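Local coordinates for regulatory protein SWI6 (Saccharomyces cerevisiae, PDB 2XFV) that partners SWI4 or MBP1 in the SBF and MBF complexes that drive cell-cycle-dependent transcription, here represented by its amino-terminal domain, at residues Y8-P16 against N45-S53. Sequence-based numbering, arbitrary orientation.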
loop_
_atom_site.group_PDB
_atom_site.type_symbol
_atom_site.label_atom_id
_atom_site.label_comp_id
_atom_site.label_asym_id
_atom_site.label_seq_id
_atom_site.Cartn_x
_atom_site.Cartn_y
_atom_site.Cartn_z
ATOM N N TYR A 8 14.540 -8.595 2.706
ATOM C CA TYR A 8 15.771 -7.896 3.080
ATOM C C TYR A 8 15.980 -6.635 2.253
ATOM O O TYR A 8 15.604 -6.582 1.079
ATOM C CB TYR A 8 16.986 -8.823 2.898
ATOM C CG TYR A 8 16.892 -10.066 3.749
ATOM C CD1 TYR A 8 17.426 -10.094 5.036
ATOM C CD2 TYR A 8 16.233 -11.198 3.284
ATOM C CE1 TYR A 8 17.319 -11.226 5.828
ATOM C CE2 TYR A 8 16.129 -12.335 4.066
ATOM C CZ TYR A 8 16.670 -12.342 5.337
ATOM O OH TYR A 8 16.559 -13.472 6.118
ATOM N N LEU A 9 16.602 -5.630 2.857
ATOM C CA LEU A 9 16.958 -4.417 2.121
ATOM C C LEU A 9 18.325 -3.898 2.545
ATOM O O LEU A 9 19.045 -4.561 3.293
ATOM C CB LEU A 9 15.892 -3.330 2.307
ATOM C CG LEU A 9 15.521 -3.001 3.747
ATOM C CD1 LEU A 9 15.428 -1.501 3.956
ATOM C CD2 LEU A 9 14.214 -3.686 4.109
ATOM N N GLY A 10 18.678 -2.710 2.068
ATOM C CA GLY A 10 20.012 -2.173 2.281
ATOM C C GLY A 10 20.966 -2.593 1.174
ATOM O O GLY A 10 20.698 -3.546 0.434
ATOM N N PRO A 11 22.104 -1.891 1.063
ATOM C CA PRO A 11 23.036 -2.098 -0.052
ATOM C C PRO A 11 23.617 -3.513 -0.111
ATOM O O PRO A 11 24.045 -3.944 -1.178
ATOM C CB PRO A 11 24.136 -1.054 0.204
ATOM C CG PRO A 11 24.044 -0.732 1.643
ATOM C CD PRO A 11 22.585 -0.871 2.009
ATOM N N HIS A 12 23.610 -4.233 1.008
ATOM C CA HIS A 12 24.128 -5.597 1.023
ATOM C C HIS A 12 23.088 -6.606 1.521
ATOM O O HIS A 12 23.444 -7.695 1.967
ATOM C CB HIS A 12 25.399 -5.674 1.875
ATOM C CG HIS A 12 26.474 -4.732 1.432
ATOM N ND1 HIS A 12 26.749 -3.551 2.088
ATOM C CD2 HIS A 12 27.336 -4.792 0.390
ATOM C CE1 HIS A 12 27.734 -2.926 1.471
ATOM N NE2 HIS A 12 28.109 -3.658 0.437
ATOM N N ASN A 13 21.809 -6.239 1.425
ATOM C CA ASN A 13 20.708 -7.085 1.884
ATOM C C ASN A 13 20.906 -7.480 3.340
ATOM O O ASN A 13 20.595 -8.604 3.734
ATOM C CB ASN A 13 20.581 -8.337 1.005
ATOM C CG ASN A 13 20.268 -8.000 -0.446
ATOM O OD1 ASN A 13 20.835 -8.582 -1.375
ATOM N ND2 ASN A 13 19.369 -7.052 -0.645
ATOM N N GLU A 14 21.423 -6.542 4.130
ATOM C CA GLU A 14 21.778 -6.815 5.522
ATOM C C GLU A 14 20.668 -6.427 6.522
ATOM O O GLU A 14 20.745 -6.756 7.713
ATOM C CB GLU A 14 23.102 -6.113 5.868
ATOM C CG GLU A 14 23.003 -4.584 6.078
ATOM C CD GLU A 14 23.215 -3.752 4.807
ATOM O OE1 GLU A 14 22.648 -4.078 3.746
ATOM O OE2 GLU A 14 23.943 -2.746 4.881
ATOM N N ILE A 15 19.637 -5.736 6.040
ATOM C CA ILE A 15 18.558 -5.274 6.914
ATOM C C ILE A 15 17.291 -6.088 6.705
ATOM O O ILE A 15 16.663 -6.002 5.651
ATOM C CB ILE A 15 18.204 -3.793 6.655
ATOM C CG1 ILE A 15 19.446 -2.910 6.720
ATOM C CG2 ILE A 15 17.163 -3.314 7.658
ATOM C CD1 ILE A 15 19.282 -1.606 5.954
ATOM N N PRO A 16 16.897 -6.880 7.713
ATOM C CA PRO A 16 15.680 -7.684 7.574
ATOM C C PRO A 16 14.420 -6.958 8.032
ATOM O O PRO A 16 14.435 -6.219 9.018
ATOM C CB PRO A 16 15.947 -8.853 8.525
ATOM C CG PRO A 16 16.742 -8.223 9.637
ATOM C CD PRO A 16 17.592 -7.142 8.988
ATOM N N ASN A 45 15.825 7.812 5.675
ATOM C CA ASN A 45 16.447 6.870 4.738
ATOM C C ASN A 45 16.635 5.494 5.380
ATOM O O ASN A 45 17.600 5.267 6.109
ATOM C CB ASN A 45 17.798 7.405 4.254
ATOM C CG ASN A 45 18.472 6.478 3.248
ATOM O OD1 ASN A 45 17.943 5.410 2.914
ATOM N ND2 ASN A 45 19.645 6.883 2.759
ATOM N N ILE A 46 15.718 4.573 5.104
ATOM C CA ILE A 46 15.740 3.284 5.786
ATOM C C ILE A 46 16.890 2.386 5.346
ATOM O O ILE A 46 17.235 1.417 6.049
ATOM C CB ILE A 46 14.400 2.533 5.641
ATOM C CG1 ILE A 46 14.123 2.196 4.175
ATOM C CG2 ILE A 46 13.260 3.375 6.222
ATOM C CD1 ILE A 46 12.854 1.385 3.984
ATOM N N ASN A 47 17.478 2.696 4.188
ATOM C CA ASN A 47 18.579 1.885 3.668
ATOM C C ASN A 47 19.858 2.038 4.482
ATOM O O ASN A 47 20.806 1.285 4.283
ATOM C CB ASN A 47 18.851 2.182 2.187
ATOM C CG ASN A 47 17.673 1.833 1.302
ATOM O OD1 ASN A 47 17.215 2.653 0.506
ATOM N ND2 ASN A 47 17.161 0.621 1.451
ATOM N N GLU A 48 19.892 3.011 5.390
ATOM C CA GLU A 48 21.056 3.144 6.264
ATOM C C GLU A 48 20.794 2.650 7.691
ATOM O O GLU A 48 21.577 2.933 8.603
ATOM C CB GLU A 48 21.617 4.573 6.256
ATOM C CG GLU A 48 20.677 5.652 6.762
ATOM C CD GLU A 48 21.267 7.052 6.611
ATOM O OE1 GLU A 48 22.497 7.164 6.425
ATOM O OE2 GLU A 48 20.500 8.037 6.676
ATOM N N THR A 49 19.706 1.900 7.871
ATOM C CA THR A 49 19.436 1.242 9.153
ATOM C C THR A 49 20.622 0.384 9.563
ATOM O O THR A 49 21.177 -0.370 8.759
ATOM C CB THR A 49 18.165 0.359 9.108
ATOM O OG1 THR A 49 17.054 1.152 8.674
ATOM C CG2 THR A 49 17.842 -0.219 10.502
ATOM N N ASN A 50 21.022 0.513 10.820
ATOM C CA ASN A 50 22.109 -0.292 11.351
ATOM C C ASN A 50 21.542 -1.643 11.761
ATOM O O ASN A 50 20.659 -1.712 12.609
ATOM C CB ASN A 50 22.739 0.420 12.551
ATOM C CG ASN A 50 23.996 -0.267 13.057
ATOM O OD1 ASN A 50 24.211 -1.458 12.823
ATOM N ND2 ASN A 50 24.833 0.487 13.764
ATOM N N PRO A 51 22.037 -2.728 11.145
ATOM C CA PRO A 51 21.535 -4.061 11.492
ATOM C C PRO A 51 21.787 -4.383 12.967
ATOM O O PRO A 51 21.092 -5.224 13.542
ATOM C CB PRO A 51 22.369 -5.001 10.606
ATOM C CG PRO A 51 22.945 -4.140 9.537
ATOM C CD PRO A 51 23.109 -2.777 10.136
ATOM N N ASP A 52 22.759 -3.712 13.579
ATOM C CA ASP A 52 23.136 -4.023 14.961
ATOM C C ASP A 52 22.284 -3.347 16.033
ATOM O O ASP A 52 22.280 -3.778 17.188
ATOM C CB ASP A 52 24.614 -3.696 15.210
ATOM C CG ASP A 52 25.552 -4.634 14.477
ATOM O OD1 ASP A 52 25.145 -5.777 14.177
ATOM O OD2 ASP A 52 26.697 -4.222 14.201
ATOM N N SER A 53 21.568 -2.292 15.663
ATOM C CA SER A 53 20.864 -1.492 16.655
ATOM C C SER A 53 19.469 -2.026 16.934
ATOM O O SER A 53 18.794 -2.540 16.036
ATOM C CB SER A 53 20.767 -0.034 16.201
ATOM O OG SER A 53 19.661 0.155 15.331
#
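A beta hairpin of the Swi6 N-terminal domain, made by strands 2-9 and 15-22, lays its bulged turn against the loop that links helix 34-43 to helix 57-67, with the side chains of L9 and I15 turned into the interface. No hydrogen bond joins 8-16 to 45-53. The end of the I15 side chain works into a bend of the loop, where CD1 comes within 3.6 Å of T49 O and also touches I46 O. The T49 side chain crosses that of I15 at a slant, its CB 3.9 Å from I15 CD1. One strand over, L9 CD1 meets I46 CD1 at 3.9 Å, the two side chains crossing at about a right angle; I46 also rests on I36 and Y40, so this corner of the hairpin is joined to helix 34-43. N47 reaches back toward the turn, where its ND2 touches the same L9 methyl and approaches the backbone N of G10 without a hydrogen bond.

The hairpin end is shaped by a type I turn from G10 to N13 and by a classic beta bulge that sets E14 and I15 together opposite L9. E14 does two jobs. Its chi1 of 75° puts CG over the backbone, and a kink at the next bond turns the carboxylate back over the turn, where OE1 takes the H12 backbone N on its syn side, though tilted about 32° out of the carboxylate plane. Its CG meanwhile meets the CG corner of P51 at 3.5 Å. Asx turns at N45 and N50 shape the loop around these contacts. Between them, I46 O accepts two bonds from the same face of its carbonyl plane, one from T49 N and a short one, 2.6 Å, from T49 OG1.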